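Local coordinates for protein MIP07328p (Drosophila melanogaster, PDB 6FKK) that acts as a chemorepellent axon guidance cue of the semaphorin family, probably by binding semaphorin receptors on responding cells through its extracellular sema domain, at residues K75-W80 / N103-R108; S164-D169 / D174-R179; I46-L51 / E56-E61. All blocks are in the same frame, centred on the assembly; numbering follows the deposited sequence.

Interaction 1: K75-W80 / N103-R108; sequences KGKHEW and NSYKPR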
loop_
_atom_site.group_PDB
_atom_site.type_symbol
_atom_site.label_atom_id
_atom_site.label_comp_id
_atom_site.label_asym_id
_atom_site.label_seq_id
_atom_site.Cartn_x
_atom_site.Cartn_y
_atom_site.Cartn_z
ATOM N N LYS A 75 -2.638 -15.575 -28.962
ATOM C CA LYS A 75 -3.784 -15.295 -28.107
ATOM C C LYS A 75 -4.338 -13.888 -28.302
ATOM O O LYS A 75 -5.371 -13.561 -27.701
ATOM C CB LYS A 75 -3.404 -15.492 -26.637
ATOM C CG LYS A 75 -3.372 -16.937 -26.166
ATOM C CD LYS A 75 -2.793 -17.029 -24.762
ATOM C CE LYS A 75 -2.693 -18.467 -24.285
ATOM N NZ LYS A 75 -2.070 -18.546 -22.935
ATOM N N GLY A 76 -3.678 -13.058 -29.107
ATOM C CA GLY A 76 -4.118 -11.705 -29.346
ATOM C C GLY A 76 -3.512 -10.642 -28.456
ATOM O O GLY A 76 -4.178 -9.641 -28.179
ATOM N N LYS A 77 -2.277 -10.827 -27.993
ATOM C CA LYS A 77 -1.592 -9.851 -27.157
ATOM C C LYS A 77 -0.381 -9.300 -27.900
ATOM O O LYS A 77 0.176 -9.954 -28.788
ATOM C CB LYS A 77 -1.158 -10.465 -25.821
ATOM C CG LYS A 77 -2.313 -10.810 -24.897
ATOM C CD LYS A 77 -3.082 -9.560 -24.511
ATOM C CE LYS A 77 -4.233 -9.884 -23.576
ATOM N NZ LYS A 77 -4.888 -8.649 -23.061
ATOM N N HIS A 78 0.022 -8.087 -27.529
ATOM C CA HIS A 78 1.114 -7.419 -28.215
ATOM C C HIS A 78 2.463 -7.938 -27.722
ATOM O O HIS A 78 2.552 -8.753 -26.801
ATOM C CB HIS A 78 1.019 -5.905 -28.028
ATOM C CG HIS A 78 -0.141 -5.285 -28.739
ATOM N ND1 HIS A 78 -1.436 -5.382 -28.274
ATOM C CD2 HIS A 78 -0.206 -4.568 -29.885
ATOM C CE1 HIS A 78 -2.246 -4.747 -29.101
ATOM N NE2 HIS A 78 -1.527 -4.244 -30.087
ATOM N N GLU A 79 3.529 -7.452 -28.364
ATOM C CA GLU A 79 4.872 -7.933 -28.051
ATOM C C GLU A 79 5.243 -7.615 -26.608
ATOM O O GLU A 79 5.794 -8.459 -25.894
ATOM C CB GLU A 79 5.880 -7.318 -29.024
ATOM C CG GLU A 79 7.309 -7.858 -28.932
ATOM C CD GLU A 79 8.087 -7.292 -27.759
ATOM O OE1 GLU A 79 8.951 -8.012 -27.216
ATOM O OE2 GLU A 79 7.826 -6.134 -27.374
ATOM N N TRP A 80 4.950 -6.391 -26.162
ATOM C CA TRP A 80 5.351 -5.981 -24.820
ATOM C C TRP A 80 4.624 -6.788 -23.754
ATOM O O TRP A 80 5.124 -6.929 -22.631
ATOM C CB TRP A 80 5.116 -4.484 -24.627
ATOM C CG TRP A 80 3.697 -4.061 -24.869
ATOM C CD1 TRP A 80 3.095 -3.854 -26.079
ATOM C CD2 TRP A 80 2.704 -3.785 -23.875
ATOM N NE1 TRP A 80 1.788 -3.470 -25.898
ATOM C CE2 TRP A 80 1.523 -3.420 -24.554
ATOM C CE3 TRP A 80 2.697 -3.812 -22.478
ATOM C CZ2 TRP A 80 0.348 -3.085 -23.881
ATOM C CZ3 TRP A 80 1.528 -3.480 -21.811
ATOM C CH2 TRP A 80 0.371 -3.121 -22.514
ATOM N N ASN A 103 5.036 -14.803 -17.595
ATOM C CA ASN A 103 5.436 -15.777 -18.614
ATOM C C ASN A 103 4.500 -15.731 -19.823
ATOM O O ASN A 103 3.918 -16.739 -20.229
ATOM C CB ASN A 103 5.511 -17.186 -18.019
ATOM C CG ASN A 103 6.030 -18.216 -19.007
ATOM O OD1 ASN A 103 6.817 -17.898 -19.898
ATOM N ND2 ASN A 103 5.575 -19.456 -18.863
ATOM N N SER A 104 4.353 -14.536 -20.392
ATOM C CA SER A 104 3.572 -14.328 -21.611
ATOM C C SER A 104 2.157 -14.883 -21.462
ATOM O O SER A 104 1.693 -15.699 -22.262
ATOM C CB SER A 104 4.282 -14.944 -22.817
ATOM O OG SER A 104 5.610 -14.464 -22.926
ATOM N N TYR A 105 1.472 -14.433 -20.408
ATOM C CA TYR A 105 0.114 -14.873 -20.092
ATOM C C TYR A 105 0.038 -16.388 -19.913
ATOM O O TYR A 105 -0.967 -17.019 -20.251
ATOM C CB TYR A 105 -0.886 -14.398 -21.152
ATOM C CG TYR A 105 -1.141 -12.905 -21.112
ATOM C CD1 TYR A 105 -0.181 -12.004 -21.554
ATOM C CD2 TYR A 105 -2.343 -12.398 -20.632
ATOM C CE1 TYR A 105 -0.409 -10.640 -21.517
ATOM C CE2 TYR A 105 -2.581 -11.035 -20.593
ATOM C CZ TYR A 105 -1.610 -10.161 -21.037
ATOM O OH TYR A 105 -1.841 -8.804 -21.000
ATOM N N LYS A 106 1.106 -16.977 -19.383
ATOM C CA LYS A 106 1.141 -18.391 -19.007
ATOM C C LYS A 106 1.867 -18.488 -17.673
ATOM O O LYS A 106 2.986 -19.007 -17.589
ATOM C CB LYS A 106 1.826 -19.229 -20.089
ATOM C CG LYS A 106 1.724 -20.737 -19.897
ATOM C CD LYS A 106 2.498 -21.475 -20.981
ATOM C CE LYS A 106 2.344 -22.984 -20.854
ATOM N NZ LYS A 106 2.902 -23.508 -19.578
ATOM N N PRO A 107 1.253 -17.984 -16.600
ATOM C CA PRO A 107 1.994 -17.792 -15.346
ATOM C C PRO A 107 2.478 -19.105 -14.747
ATOM O O PRO A 107 1.762 -20.109 -14.734
ATOM C CB PRO A 107 0.974 -17.099 -14.435
ATOM C CG PRO A 107 -0.355 -17.468 -14.998
ATOM C CD PRO A 107 -0.155 -17.569 -16.480
ATOM N N ARG A 108 3.716 -19.085 -14.256
ATOM C CA ARG A 108 4.350 -20.241 -13.640
ATOM C C ARG A 108 5.051 -19.797 -12.363
ATOM O O ARG A 108 5.348 -18.615 -12.175
ATOM C CB ARG A 108 5.359 -20.907 -14.589
ATOM C CG ARG A 108 4.827 -21.191 -15.986
ATOM C CD ARG A 108 3.974 -22.447 -16.021
ATOM N NE ARG A 108 4.775 -23.649 -15.809
ATOM C CZ ARG A 108 4.311 -24.886 -15.947
ATOM N NH1 ARG A 108 3.048 -25.087 -16.300
ATOM N NH2 ARG A 108 5.109 -25.924 -15.734
#

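Interaction 2: S164-D169 / D174-R179; sequences SATVAD and DPLIYR. With NAG (2-acetamido-2-deoxy-beta-D-glucopyranose), chain E.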
loop_
_atom_site.group_PDB
_atom_site.type_symbol
_atom_site.label_atom_id
_atom_site.label_comp_id
_atom_site.label_asym_id
_atom_site.label_seq_id
_atom_site.Cartn_x
_atom_site.Cartn_y
_atom_site.Cartn_z
ATOM N N SER A 164 -2.775 -15.179 -2.498
ATOM C CA SER A 164 -2.763 -14.417 -3.738
ATOM C C SER A 164 -4.139 -13.832 -4.028
ATOM O O SER A 164 -5.167 -14.458 -3.748
ATOM C CB SER A 164 -2.320 -15.298 -4.908
ATOM O OG SER A 164 -2.282 -14.562 -6.119
ATOM N N ALA A 165 -4.147 -12.625 -4.592
ATOM C CA ALA A 165 -5.365 -11.963 -5.051
ATOM C C ALA A 165 -5.118 -11.477 -6.474
ATOM O O ALA A 165 -4.374 -10.515 -6.677
ATOM C CB ALA A 165 -5.747 -10.801 -4.141
ATOM N N THR A 166 -5.737 -12.132 -7.455
ATOM C CA THR A 166 -5.469 -11.812 -8.852
ATOM C C THR A 166 -6.640 -12.314 -9.695
ATOM O O THR A 166 -7.767 -12.415 -9.201
ATOM C CB THR A 166 -4.106 -12.408 -9.263
ATOM O OG1 THR A 166 -3.894 -12.224 -10.670
ATOM C CG2 THR A 166 -4.046 -13.887 -8.925
ATOM N N VAL A 167 -6.375 -12.600 -10.967
ATOM C CA VAL A 167 -7.347 -13.216 -11.859
ATOM C C VAL A 167 -6.889 -14.632 -12.170
ATOM O O VAL A 167 -5.690 -14.924 -12.228
ATOM C CB VAL A 167 -7.532 -12.413 -13.160
ATOM C CG1 VAL A 167 -8.398 -11.203 -12.912
ATOM C CG2 VAL A 167 -6.183 -12.000 -13.710
ATOM N N ALA A 168 -7.863 -15.516 -12.380
ATOM C CA ALA A 168 -7.583 -16.904 -12.716
ATOM C C ALA A 168 -7.664 -17.187 -14.209
ATOM O O ALA A 168 -7.196 -18.243 -14.647
ATOM C CB ALA A 168 -8.548 -17.838 -11.972
ATOM N N ASP A 169 -8.233 -16.279 -14.996
ATOM C CA ASP A 169 -8.447 -16.505 -16.416
ATOM C C ASP A 169 -7.578 -15.576 -17.253
ATOM O O ASP A 169 -7.050 -14.570 -16.773
ATOM C CB ASP A 169 -9.924 -16.315 -16.789
ATOM C CG ASP A 169 -10.377 -14.872 -16.668
ATOM O OD1 ASP A 169 -9.952 -14.193 -15.710
ATOM O OD2 ASP A 169 -11.157 -14.418 -17.534
ATOM N N ASP A 174 -12.185 -13.204 -14.108
ATOM C CA ASP A 174 -12.395 -14.116 -12.985
ATOM C C ASP A 174 -11.471 -13.714 -11.842
ATOM O O ASP A 174 -10.400 -14.304 -11.654
ATOM C CB ASP A 174 -12.159 -15.571 -13.395
ATOM C CG ASP A 174 -12.524 -16.554 -12.296
ATOM O OD1 ASP A 174 -13.158 -16.136 -11.303
ATOM O OD2 ASP A 174 -12.177 -17.747 -12.425
ATOM N N PRO A 175 -11.859 -12.714 -11.058
ATOM C CA PRO A 175 -11.059 -12.335 -9.892
ATOM C C PRO A 175 -11.266 -13.301 -8.736
ATOM O O PRO A 175 -12.350 -13.854 -8.538
ATOM C CB PRO A 175 -11.592 -10.943 -9.544
ATOM C CG PRO A 175 -13.019 -10.989 -9.989
ATOM C CD PRO A 175 -13.042 -11.851 -11.224
ATOM N N LEU A 176 -10.200 -13.499 -7.963
ATOM C CA LEU A 176 -10.289 -14.388 -6.813
ATOM C C LEU A 176 -9.234 -14.019 -5.784
ATOM O O LEU A 176 -8.280 -13.290 -6.068
ATOM C CB LEU A 176 -10.139 -15.862 -7.218
ATOM C CG LEU A 176 -9.036 -16.364 -8.165
ATOM C CD1 LEU A 176 -7.621 -16.075 -7.687
ATOM C CD2 LEU A 176 -9.205 -17.858 -8.372
ATOM N N ILE A 177 -9.432 -14.542 -4.577
ATOM C CA ILE A 177 -8.407 -14.607 -3.544
ATOM C C ILE A 177 -8.202 -16.080 -3.223
ATOM O O ILE A 177 -9.162 -16.783 -2.886
ATOM C CB ILE A 177 -8.804 -13.812 -2.287
ATOM C CG1 ILE A 177 -9.093 -12.351 -2.644
ATOM C CG2 ILE A 177 -7.707 -13.891 -1.247
ATOM C CD1 ILE A 177 -9.440 -11.484 -1.449
ATOM N N TYR A 178 -6.963 -16.549 -3.339
ATOM C CA TYR A 178 -6.685 -17.976 -3.370
ATOM C C TYR A 178 -5.526 -18.328 -2.445
ATOM O O TYR A 178 -4.590 -17.543 -2.269
ATOM C CB TYR A 178 -6.379 -18.422 -4.809
ATOM C CG TYR A 178 -5.954 -19.862 -4.956
ATOM C CD1 TYR A 178 -6.889 -20.886 -4.949
ATOM C CD2 TYR A 178 -4.618 -20.195 -5.123
ATOM C CE1 TYR A 178 -6.502 -22.202 -5.092
ATOM C CE2 TYR A 178 -4.221 -21.509 -5.265
ATOM C CZ TYR A 178 -5.167 -22.509 -5.250
ATOM O OH TYR A 178 -4.781 -23.821 -5.391
ATOM N N ARG A 179 -5.605 -19.527 -1.860
ATOM C CA ARG A 179 -4.558 -20.074 -1.001
ATOM C C ARG A 179 -4.841 -21.539 -0.686
ATOM O O ARG A 179 -5.860 -21.851 -0.062
ATOM C CB ARG A 179 -4.445 -19.266 0.299
ATOM C CG ARG A 179 -3.212 -19.573 1.161
ATOM C CD ARG A 179 -3.404 -20.779 2.084
ATOM N NE ARG A 179 -4.692 -20.760 2.773
ATOM C CZ ARG A 179 -5.140 -21.742 3.550
ATOM N NH1 ARG A 179 -4.404 -22.827 3.744
ATOM N NH2 ARG A 179 -6.326 -21.639 4.136
HETATM C C1 NAG E . -6.984 -6.638 -12.854
HETATM C C2 NAG E . -7.272 -6.595 -14.368
HETATM C C3 NAG E . -8.767 -6.425 -14.647
HETATM C C4 NAG E . -9.585 -7.449 -13.874
HETATM C C5 NAG E . -9.245 -7.351 -12.394
HETATM C C6 NAG E . -9.987 -8.359 -11.548
HETATM C C7 NAG E . -6.677 -4.233 -14.797
HETATM C C8 NAG E . -5.784 -3.315 -15.574
HETATM N N2 NAG E . -6.504 -5.544 -15.021
HETATM O O3 NAG E . -8.999 -6.578 -16.042
HETATM O O4 NAG E . -10.975 -7.206 -14.058
HETATM O O5 NAG E . -7.844 -7.602 -12.218
HETATM O O6 NAG E . -11.306 -8.573 -12.031
HETATM O O7 NAG E . -7.511 -3.806 -14.002
#

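Interaction 3: I46-L51 / E56-E61; sequences IYNVSL and EIARLE. With NAG (2-acetamido-2-deoxy-beta-D-glucopyranose), chain C.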
loop_
_atom_site.group_PDB
_atom_site.type_symbol
_atom_site.label_atom_id
_atom_site.label_comp_id
_atom_site.label_asym_id
_atom_site.label_seq_id
_atom_site.Cartn_x
_atom_site.Cartn_y
_atom_site.Cartn_z
ATOM N N ILE A 46 14.847 -10.309 -12.705
ATOM C CA ILE A 46 14.686 -9.777 -11.357
ATOM C C ILE A 46 16.062 -9.341 -10.869
ATOM O O ILE A 46 17.049 -10.066 -11.047
ATOM C CB ILE A 46 14.045 -10.803 -10.402
ATOM C CG1 ILE A 46 13.939 -10.229 -8.988
ATOM C CG2 ILE A 46 14.824 -12.106 -10.400
ATOM C CD1 ILE A 46 13.303 -11.174 -7.992
ATOM N N TYR A 47 16.132 -8.151 -10.275
ATOM C CA TYR A 47 17.395 -7.514 -9.927
ATOM C C TYR A 47 17.563 -7.424 -8.416
ATOM O O TYR A 47 16.621 -7.079 -7.695
ATOM C CB TYR A 47 17.485 -6.105 -10.526
ATOM C CG TYR A 47 17.319 -6.039 -12.029
ATOM C CD1 TYR A 47 16.062 -5.894 -12.603
ATOM C CD2 TYR A 47 18.420 -6.106 -12.874
ATOM C CE1 TYR A 47 15.906 -5.827 -13.976
ATOM C CE2 TYR A 47 18.272 -6.039 -14.248
ATOM C CZ TYR A 47 17.012 -5.899 -14.792
ATOM O OH TYR A 47 16.858 -5.833 -16.158
ATOM N N ASN A 48 18.773 -7.731 -7.946
ATOM C CA ASN A 48 19.185 -7.489 -6.565
ATOM C C ASN A 48 20.036 -6.222 -6.578
ATOM O O ASN A 48 21.148 -6.219 -7.118
ATOM C CB ASN A 48 19.953 -8.688 -6.002
ATOM C CG ASN A 48 20.161 -8.608 -4.488
ATOM O OD1 ASN A 48 19.716 -7.663 -3.842
ATOM N ND2 ASN A 48 20.835 -9.612 -3.919
ATOM N N VAL A 49 19.510 -5.140 -6.007
ATOM C CA VAL A 49 20.097 -3.812 -6.140
ATOM C C VAL A 49 20.473 -3.293 -4.760
ATOM O O VAL A 49 19.634 -3.267 -3.852
ATOM C CB VAL A 49 19.133 -2.836 -6.838
ATOM C CG1 VAL A 49 19.775 -1.467 -6.983
ATOM C CG2 VAL A 49 18.709 -3.388 -8.190
ATOM N N SER A 50 21.727 -2.874 -4.610
ATOM C CA SER A 50 22.165 -2.253 -3.368
ATOM C C SER A 50 21.649 -0.821 -3.286
ATOM O O SER A 50 21.559 -0.121 -4.298
ATOM C CB SER A 50 23.690 -2.276 -3.278
ATOM O OG SER A 50 24.141 -1.562 -2.141
ATOM N N LEU A 51 21.307 -0.385 -2.075
ATOM C CA LEU A 51 20.652 0.904 -1.887
ATOM C C LEU A 51 21.616 2.064 -1.683
ATOM O O LEU A 51 21.184 3.221 -1.749
ATOM C CB LEU A 51 19.687 0.843 -0.697
ATOM C CG LEU A 51 18.355 0.140 -0.959
ATOM C CD1 LEU A 51 17.419 0.288 0.230
ATOM C CD2 LEU A 51 17.711 0.686 -2.221
ATOM N N GLU A 56 23.778 -2.515 -9.145
ATOM C CA GLU A 56 23.287 -3.881 -9.238
ATOM C C GLU A 56 24.290 -4.854 -8.630
ATOM O O GLU A 56 25.495 -4.763 -8.888
ATOM C CB GLU A 56 23.020 -4.232 -10.699
ATOM C CG GLU A 56 22.603 -5.662 -10.941
ATOM C CD GLU A 56 22.406 -5.948 -12.411
ATOM O OE1 GLU A 56 22.333 -4.981 -13.200
ATOM O OE2 GLU A 56 22.333 -7.135 -12.783
ATOM N N ILE A 57 23.791 -5.789 -7.826
ATOM C CA ILE A 57 24.616 -6.785 -7.155
ATOM C C ILE A 57 24.426 -8.171 -7.767
ATOM O O ILE A 57 25.393 -8.819 -8.166
ATOM C CB ILE A 57 24.337 -6.805 -5.636
ATOM C CG1 ILE A 57 24.749 -5.474 -5.004
ATOM C CG2 ILE A 57 25.065 -7.964 -4.971
ATOM C CD1 ILE A 57 26.220 -5.144 -5.180
ATOM N N ALA A 58 23.179 -8.638 -7.852
ATOM C CA ALA A 58 22.870 -9.960 -8.381
ATOM C C ALA A 58 21.713 -9.870 -9.364
ATOM O O ALA A 58 20.763 -9.111 -9.153
ATOM C CB ALA A 58 22.520 -10.946 -7.256
ATOM N N ARG A 59 21.795 -10.657 -10.436
ATOM C CA ARG A 59 20.794 -10.660 -11.494
ATOM C C ARG A 59 20.342 -12.086 -11.762
ATOM O O ARG A 59 21.173 -12.994 -11.866
ATOM C CB ARG A 59 21.346 -10.040 -12.780
ATOM C CG ARG A 59 20.419 -10.174 -13.975
ATOM C CD ARG A 59 20.975 -9.471 -15.201
ATOM N NE ARG A 59 21.390 -8.104 -14.903
ATOM C CZ ARG A 59 21.625 -7.179 -15.826
ATOM N NH1 ARG A 59 22.002 -5.959 -15.467
ATOM N NH2 ARG A 59 21.474 -7.470 -17.111
ATOM N N LEU A 60 19.031 -12.278 -11.878
ATOM C CA LEU A 60 18.451 -13.564 -12.244
ATOM C C LEU A 60 17.541 -13.342 -13.444
ATOM O O LEU A 60 16.561 -12.594 -13.351
ATOM C CB LEU A 60 17.678 -14.174 -11.070
ATOM C CG LEU A 60 17.425 -15.685 -11.033
ATOM C CD1 LEU A 60 17.026 -16.102 -9.627
ATOM C CD2 LEU A 60 16.355 -16.107 -12.028
ATOM N N GLU A 61 17.867 -13.982 -14.565
ATOM C CA GLU A 61 17.131 -13.811 -15.808
ATOM C C GLU A 61 16.243 -15.021 -16.071
ATOM O O GLU A 61 16.627 -16.162 -15.796
ATOM C CB GLU A 61 18.085 -13.589 -16.987
ATOM C CG GLU A 61 18.778 -12.232 -16.965
ATOM C CD GLU A 61 19.668 -12.004 -18.173
ATOM O OE1 GLU A 61 20.219 -12.991 -18.704
ATOM O OE2 GLU A 61 19.814 -10.837 -18.594
HETATM C C1 NAG C . 21.073 -9.636 -2.496
HETATM C C2 NAG C . 20.862 -11.007 -1.869
HETATM C C3 NAG C . 21.087 -10.931 -0.363
HETATM C C4 NAG C . 22.509 -10.451 -0.092
HETATM C C5 NAG C . 22.871 -9.174 -0.859
HETATM C C6 NAG C . 24.368 -8.945 -0.884
HETATM C C7 NAG C . 18.360 -11.515 -1.878
HETATM C C8 NAG C . 18.079 -10.336 -0.984
HETATM N N2 NAG C . 19.643 -11.737 -2.238
HETATM O O3 NAG C . 20.902 -12.236 0.184
HETATM O O4 NAG C . 22.661 -10.197 1.300
HETATM O O5 NAG C . 22.446 -9.202 -2.240
HETATM O O6 NAG C . 25.084 -10.173 -0.946
HETATM O O7 NAG C . 17.451 -12.261 -2.257
#

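Interaction 1: K75-W80 / N103-R108
Lys77 lies across the phenol ring of Tyr105, the two side chains crossing at about a right angle. Its CG sits over one ring face, 4.0 Å from the centroid of the Tyr105 ring and 15° off the ring normal, which makes a CH-pi contact. The lysine chain bends at its second torsion (chi2 -63°) and then runs straight, which carries it across the ring near the hydroxyl end, from the CE1 side, where CG lies, to the CE2 side. Lys77 CE comes within 3.6 Å of Tyr105 CE2, and Lys77 CD within 3.8 Å of Tyr105 OH. The methylenes do the touching; the ammonium is carried on past the ring, its NZ 3.7 Å from Tyr105 OH. Lys75 reaches the same tyrosine by a different route. Extended beyond CG, it meets the turn with its end: Lys75 NZ makes a weak hydrogen bond of 3.3 Å to Tyr105 O. Between the two lysines, Gly76 has a positive phi and closes helix 66-74 in a Schellman motif.

On the other segment, Asn103, Ser104 and Tyr105 all have positive phi, a run of left-handed backbone that presents the tyrosine to the lysines. Asn103 ND2 holds this turn together by donating to Lys106 O at 2.9 Å. The same amide nitrogen also bonds Asp68, while its oxygen meets Ser64, so both ends of the Asn103 amide are engaged. The Tyr105 ring also meets that of Phe170, with the planes steeply inclined.

The contact thus joins the loop following helix 66-74 to the turn between strands 97-101 and 108-112, neighbours in a four-stranded antiparallel sheet. Cys72 of that helix, disulfide-bonded to Cys82, touches both Lys77 and Tyr105.

Interaction 2: S164-D169 / D174-R179
Asp169 holds CG between its backbone N and carbonyl carbon (chi1 68°), turning the carboxylate back across the hairpin so that OD1 accepts a weak hydrogen bond of 2.9 Å from Asp174 N. Leu176 has a similar first torsion (chi1 47°), which brings CD2 to 3.7 Å from Ala168 CB. OD2 of Asp169 takes the amide of Gly173, so this one carboxylate ties up the hairpin loop. Asp174 sends its own carboxylate to Arg183 and Gln186 instead. A lysine in place of Asp169 would probably leave the amides of Gly173 and Asp174 without their acceptor and set the loop free to shift.

Antiparallel ladder bonds join the arms: Ser164 and Tyr178 exchange two, as do Thr166 and Leu176, and Ala168 N adds one to Asp174 O at 2.9 Å. On the face of Val167 and Pro175 an N-acetylglucosamine packs by its C6 arm, with Val167 CG1 3.5 Å from sugar C6 and Pro175 CB 3.4 Å from sugar O6.

Further along that face, Ala165 CB meets Ile177 CG1 at 4.0 Å. Both side chains rest on Phe197 of strand 196-203 and Phe209 of strand 206-214, which sets the hairpin 161-165/175-178 against the next sheet, while strand 154-158 pairs edge to edge with 161-165 in the same antiparallel sheet.

Interaction 3: I46-L51 / E56-E61
Tyr47 overlaps the guanidinium of Arg59: its CE2 stands over one face of that group, 3.8 Å from Arg59 NE, with ring and guanidinium planes 79° apart. The two lie side by side on a beta hairpin, strands 45-50 and 56-61, which forms one side of a four-stranded antiparallel sheet, consistent with a blade of the sema beta-propeller. Glu56 lies near the ring plane, its CD 4.0 Å from Tyr47 CD2, and forms a salt bridge with Arg59, holding the guanidinium beside the tyrosine. Phe20 meets the Tyr47 ring edge-to-face.

A classic beta bulge interrupts the ladder where Ile57 and Ala58 both face Asn48. Asn48 O accepts from both, 2.8 Å from Ile57 N and 3.2 Å from Ala58 N. Ile57 CG1 then packs on Ser50 CB at 3.8 Å. At the opposite end of the ladder, Ile46 CG2 rests 3.6 Å from Leu60 CB.

Asn48 extends with CG anti to the backbone N (chi1 -168°), and its CB touches Ala58 CB at 3.6 Å. The amide beyond carries the glycan, Asn48 ND2 being bonded covalently to C1 of N-acetylglucosamine at 1.4 Å.

The three contacts follow one another along the chain within the sema domain: interaction 3 closes first, then interaction 1, then interaction 2. None touches another directly. Interactions 1 and 2 have centres about 17 Å apart and nearest atoms about 6 Å apart, and Phe170 spans the gap: it belongs to the hairpin loop of interaction 2 and packs on Lys75 and Tyr105 of interaction 1. Interaction 3 is about 24 Å from interaction 1, centre to centre; its Ile46 and Leu60 touch Leu99, on the strand leading to the 103-108 turn. Interactions 2 and 3, with centres about 29 Å apart, each adjoin a different N-linked glycan; neither sugar marks a binding pocket.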